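Local atomic coordinates of methyl transferase from Methanosarcina acetivorans (Methanosarcina acetivorans, PDB entry 6MRO), a protein that probably transfers methyl groups from S-adenosyl-L-methionine to a substrate, and here binds the spent cofactor S-adenosyl-L-homocysteine and two calcium ions. Residues Glu146-Leu149 and Pro150-Ser154; Lys8-Pro11 and Pro12-Asp16; Gln23-Glu27 and Ser28-Arg32. The protein carries 1 engineered substitution. All coordinates share one frame; numbering follows the deposited sequence. Where two conformers were deposited one is given.

Contact 1 (Glu146-Leu149 and Pro150-Ser154). With CA (calcium ion), chain D; CA (calcium ion), chain C.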
ATOM      1  N   GLU A 146     -14.171 -16.854  10.397  1.00 32.90           N
ATOM      2  CA  GLU A 146     -14.075 -15.843   9.344  1.00 34.73           C
ATOM      3  C   GLU A 146     -15.439 -15.243   9.038  1.00 39.49           C
ATOM      4  O   GLU A 146     -15.817 -15.042   7.882  1.00 38.18           O
ATOM      5  CB  GLU A 146     -13.438 -16.430   8.091  1.00 36.37           C
ATOM      6  CG  GLU A 146     -11.935 -16.619   8.233  1.00 35.69           C
ATOM      7  CD  GLU A 146     -11.191 -15.305   8.254  1.00 31.45           C
ATOM      8  OE1 GLU A 146     -10.912 -14.753   7.166  1.00 28.63           O
ATOM      9  OE2 GLU A 146     -10.879 -14.825   9.364  1.00 31.11           O
ATOM     10  N   TYR A 147     -16.190 -14.917  10.087  1.00 44.06           N
ATOM     11  CA  TYR A 147     -17.484 -14.275   9.910  1.00 42.07           C
ATOM     12  C   TYR A 147     -17.404 -12.755   9.793  1.00 40.37           C
ATOM     13  O   TYR A 147     -18.406 -12.137   9.429  1.00 44.04           O
ATOM     14  CB  TYR A 147     -18.422 -14.608  11.071  1.00 43.99           C
ATOM     15  CG  TYR A 147     -18.379 -16.031  11.589  1.00 48.54           C
ATOM     16  CD1 TYR A 147     -17.585 -16.366  12.683  1.00 49.69           C
ATOM     17  CD2 TYR A 147     -19.151 -17.031  11.007  1.00 49.41           C
ATOM     18  CE1 TYR A 147     -17.555 -17.658  13.180  1.00 52.40           C
ATOM     19  CE2 TYR A 147     -19.126 -18.328  11.497  1.00 52.85           C
ATOM     20  CZ  TYR A 147     -18.323 -18.634  12.585  1.00 54.49           C
ATOM     21  OH  TYR A 147     -18.287 -19.919  13.080  1.00 60.07           O
ATOM     22  N   GLU A 148     -16.265 -12.133  10.093  1.00 35.85           N
ATOM     23  CA  GLU A 148     -16.235 -10.678  10.169  1.00 37.26           C
ATOM     24  C   GLU A 148     -16.277 -10.052   8.778  1.00 36.23           C
ATOM     25  O   GLU A 148     -15.680 -10.558   7.821  1.00 33.23           O
ATOM     26  CB  GLU A 148     -15.006 -10.188  10.945  1.00 37.12           C
ATOM     27  CG  GLU A 148     -13.659 -10.694  10.461  1.00 41.28           C
ATOM     28  CD  GLU A 148     -13.265 -12.042  11.080  1.00 44.66           C
ATOM     29  OE1 GLU A 148     -12.486 -12.763  10.443  1.00 45.22           O
ATOM     30  OE2 GLU A 148     -13.727 -12.387  12.190  1.00 47.54           O
ATOM     31  N   LEU A 149     -17.020  -8.953   8.668  1.00 33.04           N
ATOM     32  CA  LEU A 149     -17.200  -8.240   7.417  1.00 36.87           C
ATOM     33  C   LEU A 149     -17.001  -6.752   7.686  1.00 34.68           C
ATOM     34  O   LEU A 149     -17.619  -6.210   8.615  1.00 37.23           O
ATOM     35  CB  LEU A 149     -18.594  -8.492   6.835  1.00 42.49           C
ATOM     36  CG  LEU A 149     -18.700  -8.621   5.316  1.00 50.70           C
ATOM     37  CD1 LEU A 149     -17.940  -9.846   4.826  1.00 50.52           C
ATOM     38  CD2 LEU A 149     -20.169  -8.697   4.901  1.00 52.21           C
ATOM     39  N   PRO A 150     -16.138  -6.062   6.927  1.00 33.50           N
ATOM     40  CA  PRO A 150     -15.215  -6.528   5.880  1.00 34.74           C
ATOM     41  C   PRO A 150     -14.192  -7.546   6.397  1.00 33.73           C
ATOM     42  O   PRO A 150     -14.033  -7.677   7.613  1.00 32.84           O
ATOM     43  CB  PRO A 150     -14.501  -5.244   5.444  1.00 35.14           C
ATOM     44  CG  PRO A 150     -15.416  -4.152   5.839  1.00 34.94           C
ATOM     45  CD  PRO A 150     -16.104  -4.597   7.077  1.00 34.20           C
ATOM     46  N   ARG A 151     -13.536  -8.262   5.485  0.70 36.60           N
ATOM     47  CA  ARG A 151     -12.453  -9.158   5.874  0.70 35.74           C
ATOM     48  C   ARG A 151     -11.401  -8.401   6.676  0.70 32.10           C
ATOM     49  O   ARG A 151     -11.234  -7.187   6.536  0.70 32.60           O
ATOM     50  CB  ARG A 151     -11.792  -9.781   4.639  0.70 38.14           C
ATOM     51  CG  ARG A 151     -12.551 -10.927   3.995  0.70 39.56           C
ATOM     52  CD  ARG A 151     -11.876 -11.330   2.685  0.70 39.98           C
ATOM     53  NE  ARG A 151     -11.761 -10.189   1.779  0.70 39.43           N
ATOM     54  CZ  ARG A 151     -10.905 -10.116   0.763  0.70 38.33           C
ATOM     55  NH1 ARG A 151     -10.882  -9.028  -0.003  0.70 37.89           N
ATOM     56  NH2 ARG A 151     -10.080 -11.123   0.511  0.70 35.76           N
ATOM     57  N   ARG A 152     -10.699  -9.126   7.540  1.00 27.49           N
ATOM     58  CA  ARG A 152      -9.516  -8.597   8.202  1.00 23.38           C
ATOM     59  C   ARG A 152      -8.452  -9.687   8.182  1.00 22.73           C
ATOM     60  O   ARG A 152      -8.768 -10.879   8.167  1.00 25.76           O
ATOM     61  CB  ARG A 152      -9.797  -8.141   9.648  1.00 26.74           C
ATOM     62  CG  ARG A 152     -10.942  -7.119   9.792  1.00 28.80           C
ATOM     63  CD  ARG A 152     -10.855  -6.346  11.118  1.00 31.07           C
ATOM     64  NE  ARG A 152     -10.966  -7.214  12.296  1.00 30.49           N
ATOM     65  CZ  ARG A 152     -12.111  -7.660  12.806  1.00 30.76           C
ATOM     66  NH1 ARG A 152     -13.270  -7.327  12.246  1.00 33.21           N
ATOM     67  NH2 ARG A 152     -12.096  -8.445  13.876  1.00 31.35           N
ATOM     68  N   ALA A 153      -7.192  -9.279   8.169  1.00 23.16           N
ATOM     69  CA  ALA A 153      -6.102 -10.217   7.941  1.00 22.43           C
ATOM     70  C   ALA A 153      -5.490 -10.629   9.275  1.00 24.75           C
ATOM     71  O   ALA A 153      -5.166  -9.777  10.107  1.00 23.46           O
ATOM     72  CB  ALA A 153      -5.045  -9.610   7.017  1.00 22.79           C
ATOM     73  N   SER A 154      -5.369 -11.935   9.489  1.00 24.00           N
ATOM     74  CA  SER A 154      -4.680 -12.445  10.664  1.00 24.30           C
ATOM     75  C   SER A 154      -3.199 -12.600  10.348  1.00 24.20           C
ATOM     76  O   SER A 154      -2.785 -12.534   9.192  1.00 23.65           O
ATOM     77  CB  SER A 154      -5.262 -13.784  11.094  1.00 26.01           C
ATOM     78  OG  SER A 154      -4.975 -14.762  10.112  1.00 26.69           O
TER
HETATM   79 CA    CA D 203      -9.568 -13.024   8.202  1.00 28.83          CA
HETATM   80 CA    CA C 202     -11.095 -14.257  11.753  1.00 28.83          CA
HETATM   81  O   HOH W   1     -11.656 -11.904   8.354  1.00 28.13           O
HETATM   82  O   HOH W   2      -9.155 -15.535  11.998  1.00 36.19           O
HETATM   83  O   HOH W   3      -9.515 -12.548   5.785  1.00 33.85           O

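Contact 2 (Lys8-Pro11 and Pro12-Asp16). With SAH (S-adenosyl-L-homocysteine), chain B.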
ATOM      1  N   LYS A   8     -16.034   9.230  -5.873  1.00 24.49           N
ATOM      2  CA  LYS A   8     -17.033  10.292  -6.016  1.00 25.90           C
ATOM      3  C   LYS A   8     -17.406  10.813  -4.624  1.00 33.36           C
ATOM      4  O   LYS A   8     -18.523  10.662  -4.127  1.00 31.47           O
ATOM      5  CB  LYS A   8     -18.246   9.770  -6.771  1.00 27.26           C
ATOM      6  CG  LYS A   8     -17.974   9.492  -8.235  1.00 27.84           C
ATOM      7  CD  LYS A   8     -19.178   8.865  -8.915  1.00 30.19           C
ATOM      8  CE  LYS A   8     -18.903   8.697 -10.403  1.00 32.99           C
ATOM      9  NZ  LYS A   8     -20.110   8.274 -11.153  1.00 38.09           N
ATOM     10  N   GLY A   9     -16.428  11.449  -3.987  1.00 36.85           N
ATOM     11  CA  GLY A   9     -16.544  11.817  -2.592  1.00 35.87           C
ATOM     12  C   GLY A   9     -15.279  11.424  -1.855  1.00 35.80           C
ATOM     13  O   GLY A   9     -14.213  11.334  -2.466  1.00 29.47           O
ATOM     14  N   THR A  10     -15.385  11.165  -0.553  1.00 31.26           N
ATOM     15  CA  THR A  10     -14.225  10.930   0.303  1.00 24.77           C
ATOM     16  C   THR A  10     -14.446   9.628   1.060  1.00 23.39           C
ATOM     17  O   THR A  10     -15.126   9.619   2.103  1.00 24.67           O
ATOM     18  CB  THR A  10     -14.023  12.087   1.274  1.00 28.10           C
ATOM     19  OG1 THR A  10     -13.975  13.323   0.549  1.00 32.45           O
ATOM     20  CG2 THR A  10     -12.738  11.911   2.053  1.00 25.22           C
ATOM     21  N   PRO A  11     -13.883   8.522   0.583  1.00 21.25           N
ATOM     22  CA  PRO A  11     -14.105   7.220   1.226  1.00 20.22           C
ATOM     23  C   PRO A  11     -13.363   7.135   2.548  1.00 19.38           C
ATOM     24  O   PRO A  11     -12.477   7.956   2.823  1.00 19.10           O
ATOM     25  CB  PRO A  11     -13.530   6.226   0.203  1.00 22.50           C
ATOM     26  CG  PRO A  11     -12.450   7.020  -0.485  1.00 18.88           C
ATOM     27  CD  PRO A  11     -13.015   8.416  -0.600  1.00 19.81           C
ATOM     28  N   PRO A  12     -13.686   6.146   3.384  1.00 20.40           N
ATOM     29  CA  PRO A  12     -13.210   6.173   4.781  1.00 21.35           C
ATOM     30  C   PRO A  12     -11.705   6.135   4.956  1.00 21.86           C
ATOM     31  O   PRO A  12     -11.211   6.649   5.970  1.00 22.22           O
ATOM     32  CB  PRO A  12     -13.873   4.924   5.379  1.00 22.74           C
ATOM     33  CG  PRO A  12     -15.163   4.861   4.656  1.00 23.20           C
ATOM     34  CD  PRO A  12     -14.777   5.168   3.223  1.00 24.01           C
ATOM     35  N   TRP A  13     -10.956   5.545   4.016  1.00 17.49           N
ATOM     36  CA  TRP A  13      -9.497   5.510   4.118  1.00 16.79           C
ATOM     37  C   TRP A  13      -8.841   6.800   3.636  1.00 19.13           C
ATOM     38  O   TRP A  13      -7.619   6.961   3.793  1.00 17.63           O
ATOM     39  CB  TRP A  13      -8.935   4.330   3.304  1.00 17.61           C
ATOM     40  CG  TRP A  13      -9.322   4.438   1.853  1.00 19.08           C
ATOM     41  CD1 TRP A  13      -8.674   5.150   0.876  1.00 17.36           C
ATOM     42  CD2 TRP A  13     -10.461   3.838   1.227  1.00 19.60           C
ATOM     43  NE1 TRP A  13      -9.354   5.034  -0.319  1.00 18.22           N
ATOM     44  CE2 TRP A  13     -10.449   4.230  -0.133  1.00 17.73           C
ATOM     45  CE3 TRP A  13     -11.492   3.001   1.681  1.00 21.76           C
ATOM     46  CZ2 TRP A  13     -11.423   3.812  -1.041  1.00 19.22           C
ATOM     47  CZ3 TRP A  13     -12.465   2.591   0.771  1.00 20.33           C
ATOM     48  CH2 TRP A  13     -12.414   2.991  -0.572  1.00 20.64           C
ATOM     49  N   ASP A  14      -9.614   7.715   3.046  1.00 18.80           N
ATOM     50  CA  ASP A  14      -9.039   8.841   2.316  1.00 18.29           C
ATOM     51  C   ASP A  14      -8.743   9.996   3.274  1.00 18.24           C
ATOM     52  O   ASP A  14      -9.312  11.080   3.200  1.00 21.63           O
ATOM     53  CB  ASP A  14      -9.972   9.251   1.180  1.00 19.52           C
ATOM     54  CG  ASP A  14      -9.363  10.272   0.272  1.00 22.42           C
ATOM     55  OD1 ASP A  14      -8.127  10.222   0.091  1.00 21.06           O
ATOM     56  OD2 ASP A  14     -10.129  11.127  -0.237  1.00 23.88           O
ATOM     57  N   ILE A  15      -7.811   9.730   4.197  1.00 19.69           N
ATOM     58  CA  ILE A  15      -7.425  10.718   5.198  1.00 20.80           C
ATOM     59  C   ILE A  15      -6.537  11.790   4.573  1.00 19.03           C
ATOM     60  O   ILE A  15      -5.935  11.602   3.513  1.00 23.74           O
ATOM     61  CB  ILE A  15      -6.734  10.052   6.401  1.00 22.70           C
ATOM     62  CG1 ILE A  15      -5.529   9.219   5.941  1.00 18.02           C
ATOM     63  CG2 ILE A  15      -7.739   9.220   7.197  1.00 23.84           C
ATOM     64  CD1 ILE A  15      -4.672   8.729   7.107  1.00 18.42           C
ATOM     65  N   ASP A  16      -6.456  12.937   5.252  0.80 22.39           N
ATOM     66  CA  ASP A  16      -5.749  14.109   4.754  0.80 23.36           C
ATOM     67  C   ASP A  16      -4.293  14.148   5.192  0.80 23.08           C
ATOM     68  O   ASP A  16      -3.711  15.233   5.284  0.80 22.53           O
ATOM     69  CB  ASP A  16      -6.478  15.392   5.190  0.80 28.78           C
ATOM     70  CG  ASP A  16      -6.372  15.680   6.692  0.80 31.92           C
ATOM     71  OD1 ASP A  16      -5.702  14.955   7.458  0.80 22.58           O
ATOM     72  OD2 ASP A  16      -6.987  16.677   7.115  0.80 39.44           O
TER
HETATM   73  N   SAH B 201      -3.457   3.671  -0.447  1.00 14.59           N
HETATM   74  CA  SAH B 201      -4.531   4.681  -0.446  1.00 14.90           C
HETATM   75  CB  SAH B 201      -5.834   4.077  -0.956  1.00 15.24           C
HETATM   76  CG  SAH B 201      -6.234   2.786  -0.240  1.00 17.86           C
HETATM   77  SD  SAH B 201      -7.869   2.174  -0.710  1.00 18.28           S
HETATM   78  C   SAH B 201      -4.751   5.274   0.937  1.00 19.19           C
HETATM   79  O   SAH B 201      -4.170   4.805   1.927  1.00 17.37           O
HETATM   80  OXT SAH B 201      -5.531   6.229   1.077  1.00 20.22           O
HETATM   81  C5' SAH B 201      -7.310   0.926  -1.910  1.00 18.96           C
HETATM   82  C4' SAH B 201      -6.936   1.527  -3.267  1.00 19.05           C
HETATM   83  O4' SAH B 201      -6.526   0.480  -4.137  1.00 22.38           O
HETATM   84  C3' SAH B 201      -8.057   2.288  -3.975  1.00 16.93           C
HETATM   85  O3' SAH B 201      -7.570   3.586  -4.280  1.00 16.83           O
HETATM   86  C2' SAH B 201      -8.343   1.445  -5.210  1.00 19.04           C
HETATM   87  O2' SAH B 201      -8.748   2.182  -6.354  1.00 20.99           O
HETATM   88  C1' SAH B 201      -7.014   0.745  -5.435  1.00 17.40           C
HETATM   89  N9  SAH B 201      -7.080  -0.533  -6.154  1.00 22.07           N
HETATM   90  C8  SAH B 201      -7.933  -1.593  -5.935  1.00 23.00           C
HETATM   91  N7  SAH B 201      -7.606  -2.580  -6.787  1.00 22.27           N
HETATM   92  C5  SAH B 201      -6.545  -2.173  -7.527  1.00 22.76           C
HETATM   93  C6  SAH B 201      -5.811  -2.774  -8.546  1.00 24.55           C
HETATM   94  N6  SAH B 201      -6.110  -3.997  -8.966  1.00 26.03           N
HETATM   95  N1  SAH B 201      -4.772  -2.087  -9.116  1.00 19.99           N
HETATM   96  C2  SAH B 201      -4.449  -0.814  -8.685  1.00 19.05           C
HETATM   97  N3  SAH B 201      -5.182  -0.208  -7.688  1.00 19.09           N
HETATM   98  C4  SAH B 201      -6.201  -0.894  -7.118  1.00 19.76           C

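Contact 3 (Gln23-Glu27 and Ser28-Arg32)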
ATOM      1  N   GLN A  23       4.551   6.837   8.174  1.00 20.29           N
ATOM      2  CA  GLN A  23       5.381   7.912   8.715  1.00 21.83           C
ATOM      3  C   GLN A  23       6.402   7.364   9.703  1.00 19.73           C
ATOM      4  O   GLN A  23       7.557   7.815   9.740  1.00 22.71           O
ATOM      5  CB  GLN A  23       4.510   8.965   9.404  1.00 22.21           C
ATOM      6  CG  GLN A  23       5.290   9.924  10.308  1.00 34.35           C
ATOM      7  CD  GLN A  23       6.241  10.825   9.531  1.00 43.83           C
ATOM      8  OE1 GLN A  23       5.939  11.240   8.408  1.00 46.24           O
ATOM      9  NE2 GLN A  23       7.395  11.131  10.125  1.00 40.56           N
ATOM     10  N   ALA A  24       6.004   6.356  10.479  1.00 19.70           N
ATOM     11  CA  ALA A  24       6.893   5.791  11.487  1.00 21.72           C
ATOM     12  C   ALA A  24       8.023   4.993  10.848  1.00 22.64           C
ATOM     13  O   ALA A  24       9.107   4.879  11.434  1.00 22.32           O
ATOM     14  CB  ALA A  24       6.087   4.911  12.448  1.00 20.81           C
ATOM     15  N   LEU A  25       7.783   4.436   9.656  1.00 20.28           N
ATOM     16  CA  LEU A  25       8.840   3.739   8.926  1.00 20.64           C
ATOM     17  C   LEU A  25       9.916   4.709   8.473  1.00 20.38           C
ATOM     18  O   LEU A  25      11.085   4.328   8.347  1.00 21.05           O
ATOM     19  CB  LEU A  25       8.261   3.003   7.712  1.00 18.27           C
ATOM     20  CG  LEU A  25       7.378   1.787   8.002  1.00 19.72           C
ATOM     21  CD1 LEU A  25       6.744   1.262   6.704  1.00 20.75           C
ATOM     22  CD2 LEU A  25       8.229   0.708   8.676  1.00 18.75           C
ATOM     23  N   ILE A  26       9.544   5.959   8.223  1.00 19.87           N
ATOM     24  CA  ILE A  26      10.558   6.968   7.955  1.00 22.22           C
ATOM     25  C   ILE A  26      11.317   7.295   9.235  1.00 22.16           C
ATOM     26  O   ILE A  26      12.555   7.312   9.253  1.00 23.08           O
ATOM     27  CB  ILE A  26       9.919   8.217   7.322  1.00 25.37           C
ATOM     28  CG1 ILE A  26       9.317   7.840   5.965  1.00 27.48           C
ATOM     29  CG2 ILE A  26      10.965   9.309   7.131  1.00 21.57           C
ATOM     30  CD1 ILE A  26      10.347   7.740   4.854  1.00 32.55           C
ATOM     31  N   GLU A  27      10.581   7.525  10.328  1.00 22.99           N
ATOM     32  CA  GLU A  27      11.211   7.869  11.598  1.00 30.14           C
ATOM     33  C   GLU A  27      12.156   6.783  12.081  1.00 28.37           C
ATOM     34  O   GLU A  27      13.151   7.084  12.744  1.00 27.33           O
ATOM     35  CB  GLU A  27      10.147   8.126  12.667  1.00 35.16           C
ATOM     36  CG  GLU A  27       9.134   9.182  12.292  1.00 46.21           C
ATOM     37  CD  GLU A  27       9.629  10.580  12.586  1.00 58.36           C
ATOM     38  OE1 GLU A  27      10.666  10.707  13.276  1.00 64.35           O
ATOM     39  OE2 GLU A  27       8.985  11.550  12.128  1.00 60.55           O
ATOM     40  N   SER A  28      11.855   5.519  11.792  1.00 23.88           N
ATOM     41  CA  SER A  28      12.654   4.425  12.338  1.00 24.66           C
ATOM     42  C   SER A  28      13.859   4.090  11.475  1.00 24.84           C
ATOM     43  O   SER A  28      14.651   3.229  11.865  1.00 26.42           O
ATOM     44  CB  SER A  28      11.795   3.163  12.521  1.00 23.92           C
ATOM     45  OG  SER A  28      11.415   2.631  11.251  1.00 22.52           O
ATOM     46  N   GLY A  29      14.030   4.754  10.334  1.00 24.21           N
ATOM     47  CA  GLY A  29      15.112   4.434   9.424  1.00 24.42           C
ATOM     48  C   GLY A  29      14.856   3.235   8.537  1.00 23.40           C
ATOM     49  O   GLY A  29      15.779   2.786   7.844  1.00 24.40           O
ATOM     50  N   GLU A  30      13.635   2.694   8.542  1.00 22.32           N
ATOM     51  CA  GLU A  30      13.361   1.485   7.770  1.00 21.63           C
ATOM     52  C   GLU A  30      13.120   1.785   6.300  1.00 22.24           C
ATOM     53  O   GLU A  30      13.409   0.943   5.436  1.00 22.21           O
ATOM     54  CB  GLU A  30      12.144   0.771   8.346  1.00 21.05           C
ATOM     55  CG  GLU A  30      12.472  -0.028   9.592  1.00 22.15           C
ATOM     56  CD  GLU A  30      11.216  -0.533  10.281  1.00 29.86           C
ATOM     57  OE1 GLU A  30      10.766  -1.622   9.883  1.00 28.83           O
ATOM     58  OE2 GLU A  30      10.692   0.140  11.213  1.00 28.03           O
ATOM     59  N   ILE A  31      12.560   2.950   6.000  1.00 22.82           N
ATOM     60  CA  ILE A  31      12.397   3.403   4.625  1.00 22.18           C
ATOM     61  C   ILE A  31      13.534   4.378   4.358  1.00 26.08           C
ATOM     62  O   ILE A  31      13.619   5.446   4.978  1.00 23.96           O
ATOM     63  CB  ILE A  31      11.019   4.031   4.383  1.00 23.09           C
ATOM     64  CG1 ILE A  31       9.938   2.944   4.415  1.00 24.67           C
ATOM     65  CG2 ILE A  31      10.999   4.754   3.037  1.00 21.98           C
ATOM     66  CD1 ILE A  31       8.522   3.448   4.179  1.00 29.27           C
ATOM     67  N   ARG A  32      14.448   3.971   3.484  1.00 23.89           N
ATOM     68  CA  ARG A  32      15.632   4.721   3.122  1.00 23.03           C
ATOM     69  C   ARG A  32      15.520   5.159   1.674  1.00 21.42           C
ATOM     70  O   ARG A  32      14.789   4.539   0.899  1.00 23.91           O
ATOM     71  CB  ARG A  32      16.897   3.866   3.301  1.00 27.33           C
ATOM     72  CG  ARG A  32      17.090   3.332   4.703  1.00 32.68           C
ATOM     73  CD  ARG A  32      18.392   2.543   4.798  1.00 39.30           C
ATOM     74  NE  ARG A  32      18.338   1.299   4.035  1.00 46.52           N
ATOM     75  CZ  ARG A  32      17.561   0.263   4.351  1.00 49.94           C
ATOM     76  NH1 ARG A  32      17.577  -0.829   3.600  1.00 50.66           N
ATOM     77  NH2 ARG A  32      16.764   0.317   5.415  1.00 48.90           N
TER
HETATM   78  O   HOH W   4      14.286   6.888   7.198  1.00 26.55           O

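Contact 1 (Glu146-Leu149 and Pro150-Ser154)
Glu148 crosses Arg152 at about a right angle, its CG over one face of the guanidinium, toward the rim. CB of Glu148 lies 3.6 Å from NH1 of Arg152. The carboxylate and guanidinium planes are 55° apart, and no N-H of Arg152 points at OE2. OE2 of Glu148 and NH2 of Arg152 stay 4.6 Å apart, so any attraction is probably long-range. NE of Arg152 bonds instead to the carbonyl O of Ser140.

The Glu148 CG lies between the backbone N and the carbonyl carbon (chi1 54°). A bend at chi2 then turns the carboxylate into the metal site, where OE1 binds one calcium ion at 2.4 Å. Glu146 is bent too, and its carboxylate chelates the other calcium ion through OE1 and OE2. Its OE2 also reaches the first ion at 2.5 Å, so it bridges the pair.

The loop runs from strand 132-139 to helix 155-162 and folds around this two-calcium site. Asp141, Glu143, Gly145 and Glu157 supply further ligands.

Arg152 contributes its backbone O, 2.3 Å from the ion that Glu146 chelates. Water 1 binds the same ion, donates to OE1 of Glu148 and accepts from N of Arg152, 3.0 Å away. A cis peptide between Leu149 and Pro150 turns the chain back toward the ions.

Contact 2 (Lys8-Pro11 and Pro12-Asp16)
Pro11 turns CB and CG onto one face of the Trp13 indole, and this CH-pi contact is the main apolar part of the turn. CB of Pro11 stands 3.5 Å from the centroid of the six-membered ring of Trp13, only 15° off the ring normal. CG of Pro11 reaches CZ2 of Trp13 at 3.4 Å. The opposite face of the indole carries the cofactor product: SD of S-adenosyl-L-homocysteine lies 3.2 Å above the ring plane, toward the rim. The ring is thus held between a proline and a sulfur. Trp13 CG sits between its backbone N and carbonyl carbon (chi1 59°), which folds the indole back over Pro11. Trp3 and Val6 of helix 2-6 and Phe176 of strand 167-177 also touch it.

Smaller van der Waals contacts lie beside it. CD of Pro11 packs on CB of Asp14 at 3.6 Å. CG2 of Thr10 lies 3.6 Å from OD2 of Asp14.

Within the turn the hydrogen bonds are between backbone atoms. Pro11 to Asp14 form a type I beta turn, closed by N of Asp14 on O of Pro11 at 2.9 Å. Asp14 is also the centre of an inverse gamma turn, with a weak bond from N of Ile15 to O of Trp13.

The polar ends have partners beyond the turn. NE1 of Trp13 bonds to Tyr7 OH, which also bonds to the ligand. OD2 of Asp14 forms a salt bridge with Arg43.

With an alanine in place of Trp13, the ligand sulfur would probably lose its aromatic cover, Pro11 its ring face and Tyr7 that N-H. The sulfur is where S-adenosyl-L-methionine would carry its methyl group, so this indole probably helps to line the transfer site.

Contact 3 (Gln23-Glu27 and Ser28-Arg32)
The helix ends with Gly29 at positive phi (80°) and two backbone bonds back into the last turn, N of Gly29 to O of Ile26 and N of Ile31 to O of Leu25, both 3.1 Å.

Ile31 points back at the helix and lies across two of its side chains. Its CD1 meets CB of Leu25 at 3.6 Å, while its CG2 meets CD1 of Ile26 at the same distance. The CG1 branch of Ile31 is anti to its carbonyl carbon (chi1 -71°), and this splits the two branches between the two neighbours. CD2 of Leu25 lies over the face of the Glu30 carboxylate, 3.6 Å from OE2. That oxygen accepts a bond of 2.6 Å from OG of Ser28, on the anti side of the carboxylate. The other oxygen, OE1, bonds to Tyr170 OH. The carboxylate is thus gripped at both oxygens. Water 4 donates to O of Ile26 and to O of Ile31, and so joins helix and loop.

Phe135 of strand 132-139 and Leu50 of helix 45-51 pack on Ile31. The arrangement is a Schellman motif. This capped turn leads helix 20-27 into strand 35-39, the first strand of the Rossmann-like methyltransferase sheet.

The three contacts come along the chain in the order 2, 3, 1, and none touches another. Centres of contacts 2 and 3 lie about 25 Å apart, those of contacts 1 and 2 about 21 Å, and those of contacts 1 and 3 about 28 Å. Contact 2 belongs to the loop between helix 2-6 and helix 20-27, at the bound ligand. Contact 3 closes helix 20-27, so contact 2 comes before that helix and contact 3 at its C-terminal end, where the chain leads into strand 35-39. Contact 1 follows strand 132-139, whose Phe135 packs on contact 3. The calcium loop thus lies apart from the cofactor pocket, while sharing with it the same central sheet.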